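Local coordinates for protein thin, isoform D (Drosophila melanogaster, PDB 6XG7) that probably acts as a zinc-binding ubiquitin ligase, with this chain comprising its NHL-repeat beta-propeller, a protein-interaction domain, at residues S195-S203 and I212-L220. Numbering follows the deposited sequence. Where two conformers were deposited one is given.
Sequences SNTNRVIVS and IFDVNGKVL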
loop_
_atom_site.group_PDB
_atom_site.type_symbol
_atom_site.label_atom_id
_atom_site.label_comp_id
_atom_site.label_asym_id
_atom_site.label_seq_id
_atom_site.Cartn_x
_atom_site.Cartn_y
_atom_site.Cartn_z
ATOM N N SER A 195 -2.799 -11.928 -2.555
ATOM C CA SER A 195 -4.014 -12.350 -3.232
ATOM C C SER A 195 -4.708 -13.498 -2.486
ATOM O O SER A 195 -4.127 -14.161 -1.622
ATOM C CB SER A 195 -3.677 -12.820 -4.645
ATOM O OG SER A 195 -2.912 -14.005 -4.587
ATOM N N ASN A 196 -5.968 -13.753 -2.867
ATOM C CA ASN A 196 -6.695 -14.923 -2.375
ATOM C C ASN A 196 -6.022 -16.228 -2.781
ATOM O O ASN A 196 -6.229 -17.265 -2.133
ATOM C CB ASN A 196 -8.126 -14.918 -2.924
ATOM C CG ASN A 196 -9.066 -14.107 -2.076
ATOM O OD1 ASN A 196 -8.939 -14.075 -0.854
ATOM N ND2 ASN A 196 -10.024 -13.450 -2.713
ATOM N N THR A 197 -5.265 -16.211 -3.878
ATOM C CA THR A 197 -4.459 -17.347 -4.303
ATOM C C THR A 197 -3.114 -17.424 -3.584
ATOM O O THR A 197 -2.260 -18.229 -3.989
ATOM C CB THR A 197 -4.251 -17.283 -5.818
ATOM O OG1 THR A 197 -3.686 -16.014 -6.165
ATOM C CG2 THR A 197 -5.582 -17.489 -6.544
ATOM N N ASN A 198 -2.933 -16.632 -2.522
ATOM C CA ASN A 198 -1.730 -16.651 -1.679
ATOM C C ASN A 198 -0.470 -16.338 -2.471
ATOM O O ASN A 198 0.591 -16.944 -2.282
ATOM C CB ASN A 198 -1.624 -17.929 -0.867
ATOM C CG ASN A 198 -2.629 -17.943 0.253
ATOM O OD1 ASN A 198 -2.708 -16.987 1.037
ATOM N ND2 ASN A 198 -3.447 -18.976 0.298
ATOM N N ARG A 199 -0.587 -15.356 -3.345
ATOM C CA ARG A 199 0.555 -14.776 -4.028
ATOM C C ARG A 199 0.860 -13.437 -3.379
ATOM O O ARG A 199 -0.054 -12.666 -3.073
ATOM C CB ARG A 199 0.250 -14.598 -5.514
ATOM C CG ARG A 199 0.003 -15.921 -6.200
ATOM C CD ARG A 199 -0.442 -15.741 -7.615
ATOM N NE ARG A 199 -0.649 -17.035 -8.244
ATOM C CZ ARG A 199 -0.827 -17.208 -9.543
ATOM N NH1 ARG A 199 -0.811 -16.161 -10.359
ATOM N NH2 ARG A 199 -1.012 -18.431 -10.025
ATOM N N VAL A 200 2.144 -13.180 -3.167
ATOM C CA VAL A 200 2.636 -11.957 -2.549
ATOM C C VAL A 200 3.161 -11.068 -3.669
ATOM O O VAL A 200 4.130 -11.406 -4.355
ATOM C CB VAL A 200 3.725 -12.255 -1.513
ATOM C CG1 VAL A 200 4.176 -10.966 -0.863
ATOM C CG2 VAL A 200 3.212 -13.250 -0.506
ATOM N N ILE A 201 2.499 -9.936 -3.863
ATOM C CA ILE A 201 2.729 -9.031 -4.983
ATOM C C ILE A 201 3.486 -7.829 -4.438
ATOM O O ILE A 201 2.980 -7.124 -3.564
ATOM C CB ILE A 201 1.389 -8.605 -5.602
ATOM C CG1 ILE A 201 0.597 -9.831 -6.076
ATOM C CG2 ILE A 201 1.617 -7.590 -6.713
ATOM C CD1 ILE A 201 -0.904 -9.589 -6.062
ATOM N N VAL A 202 4.696 -7.607 -4.932
ATOM C CA VAL A 202 5.611 -6.608 -4.382
ATOM C C VAL A 202 5.976 -5.595 -5.458
ATOM O O VAL A 202 6.392 -5.977 -6.557
ATOM C CB VAL A 202 6.885 -7.275 -3.825
ATOM C CG1 VAL A 202 7.842 -6.212 -3.267
ATOM C CG2 VAL A 202 6.523 -8.334 -2.778
ATOM N N SER A 203 5.831 -4.306 -5.146
ATOM C CA SER A 203 6.315 -3.274 -6.064
ATOM C C SER A 203 7.806 -3.091 -5.824
ATOM O O SER A 203 8.239 -2.605 -4.775
ATOM C CB SER A 203 5.570 -1.948 -5.960
ATOM O OG SER A 203 5.668 -1.385 -4.670
ATOM N N ILE A 212 6.147 -11.195 -8.114
ATOM C CA ILE A 212 5.095 -11.993 -7.500
ATOM C C ILE A 212 5.730 -13.271 -6.981
ATOM O O ILE A 212 6.392 -13.991 -7.738
ATOM C CB ILE A 212 3.959 -12.275 -8.491
ATOM C CG1 ILE A 212 3.420 -10.942 -9.026
ATOM C CG2 ILE A 212 2.851 -13.080 -7.831
ATOM C CD1 ILE A 212 2.240 -11.089 -9.946
ATOM N N PHE A 213 5.543 -13.532 -5.690
ATOM C CA PHE A 213 6.121 -14.651 -4.974
ATOM C C PHE A 213 5.002 -15.528 -4.423
ATOM O O PHE A 213 3.884 -15.074 -4.202
ATOM C CB PHE A 213 6.905 -14.164 -3.752
ATOM C CG PHE A 213 8.062 -13.254 -4.059
ATOM C CD1 PHE A 213 7.869 -11.884 -4.201
ATOM C CD2 PHE A 213 9.356 -13.750 -4.127
ATOM C CE1 PHE A 213 8.943 -11.043 -4.435
ATOM C CE2 PHE A 213 10.424 -12.909 -4.363
ATOM C CZ PHE A 213 10.211 -11.559 -4.520
ATOM N N ASP A 214 5.308 -16.789 -4.154
ATOM C CA ASP A 214 4.388 -17.525 -3.294
ATOM C C ASP A 214 4.665 -17.165 -1.831
ATOM O O ASP A 214 5.642 -16.481 -1.510
ATOM C CB ASP A 214 4.406 -19.033 -3.576
ATOM C CG ASP A 214 5.787 -19.660 -3.458
ATOM O OD1 ASP A 214 6.522 -19.340 -2.502
ATOM O OD2 ASP A 214 6.115 -20.522 -4.311
ATOM N N VAL A 215 3.760 -17.584 -0.937
ATOM C CA VAL A 215 3.888 -17.204 0.466
ATOM C C VAL A 215 5.125 -17.833 1.089
ATOM O O VAL A 215 5.630 -17.329 2.101
ATOM C CB VAL A 215 2.616 -17.524 1.282
ATOM C CG1 VAL A 215 1.484 -16.564 0.917
ATOM C CG2 VAL A 215 2.186 -18.984 1.091
ATOM N N ASN A 216 5.622 -18.928 0.510
ATOM C CA ASN A 216 6.876 -19.524 0.945
ATOM C C ASN A 216 8.098 -18.733 0.490
ATOM O O ASN A 216 9.201 -19.013 0.965
ATOM C CB ASN A 216 6.972 -20.962 0.424
ATOM N N GLY A 217 7.938 -17.771 -0.418
ATOM C CA GLY A 217 9.040 -16.959 -0.894
ATOM C C GLY A 217 9.590 -17.319 -2.262
ATOM O O GLY A 217 10.570 -16.704 -2.693
ATOM N N LYS A 218 8.999 -18.281 -2.959
ATOM C CA LYS A 218 9.473 -18.645 -4.290
ATOM C C LYS A 218 8.923 -17.678 -5.332
ATOM O O LYS A 218 7.760 -17.280 -5.275
ATOM C CB LYS A 218 9.020 -20.064 -4.628
ATOM N N VAL A 219 9.768 -17.286 -6.286
ATOM C CA VAL A 219 9.321 -16.354 -7.312
ATOM C C VAL A 219 8.400 -17.079 -8.277
ATOM O O VAL A 219 8.715 -18.173 -8.772
ATOM C CB VAL A 219 10.499 -15.716 -8.056
ATOM C CG1 VAL A 219 9.972 -14.839 -9.185
ATOM C CG2 VAL A 219 11.310 -14.892 -7.121
ATOM N N LEU A 220 7.256 -16.474 -8.545
ATOM C CA LEU A 220 6.310 -16.996 -9.515
ATOM C C LEU A 220 6.373 -16.254 -10.836
ATOM O O LEU A 220 6.319 -16.890 -11.892
ATOM C CB LEU A 220 4.889 -16.904 -8.961
ATOM C CG LEU A 220 4.670 -17.701 -7.677
ATOM C CD1 LEU A 220 3.266 -17.458 -7.144
ATOM C CD2 LEU A 220 4.920 -19.181 -7.919
#
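Val200 and Phe213 pair across two antiparallel strands through both backbone bonds: Val200 N reaches Phe213 O at 2.8 Å and Phe213 N reaches Val200 O at 2.9 Å, both nearly straight. Each carbonyl also takes a CA-H...O contact, Phe213 O from Arg199 and Val200 O from Ile212. On the face carrying Val200 and Phe213, the phenyl ring presents its edge to Val200 O, and its CE1 lies 4.0 Å from Val202 CG2. Further along, Val200 CG2 and Val215 CG1 meet at 4.0 Å, the two side chains crossing at about a right angle; that same Val215 methyl sits 3.3 Å from Asn198 O. The other face pairs Ile201 with Ile212, CG1 to CG1. Here Ile212 CG2, anti to its own N, touches Arg199 CB. The extended arginine runs across Leu220, Arg199 CG lying 3.7 Å from Leu220 CD1.

Type I turns run from Ser195 to Asn198 and from Asp214 to Gly217. Ser195 OG accepts a hydrogen bond from Arg199 N and shares another with Thr197 OG1; Lys218 N donates to Asp214 OD1 from above the carboxylate plane. Tyr154 touches Val200 and Val215. Strands 199-204 and 209-214 form a hairpin, continued by 185-194 and 219-223 into the four-stranded antiparallel blade of an NHL beta-propeller.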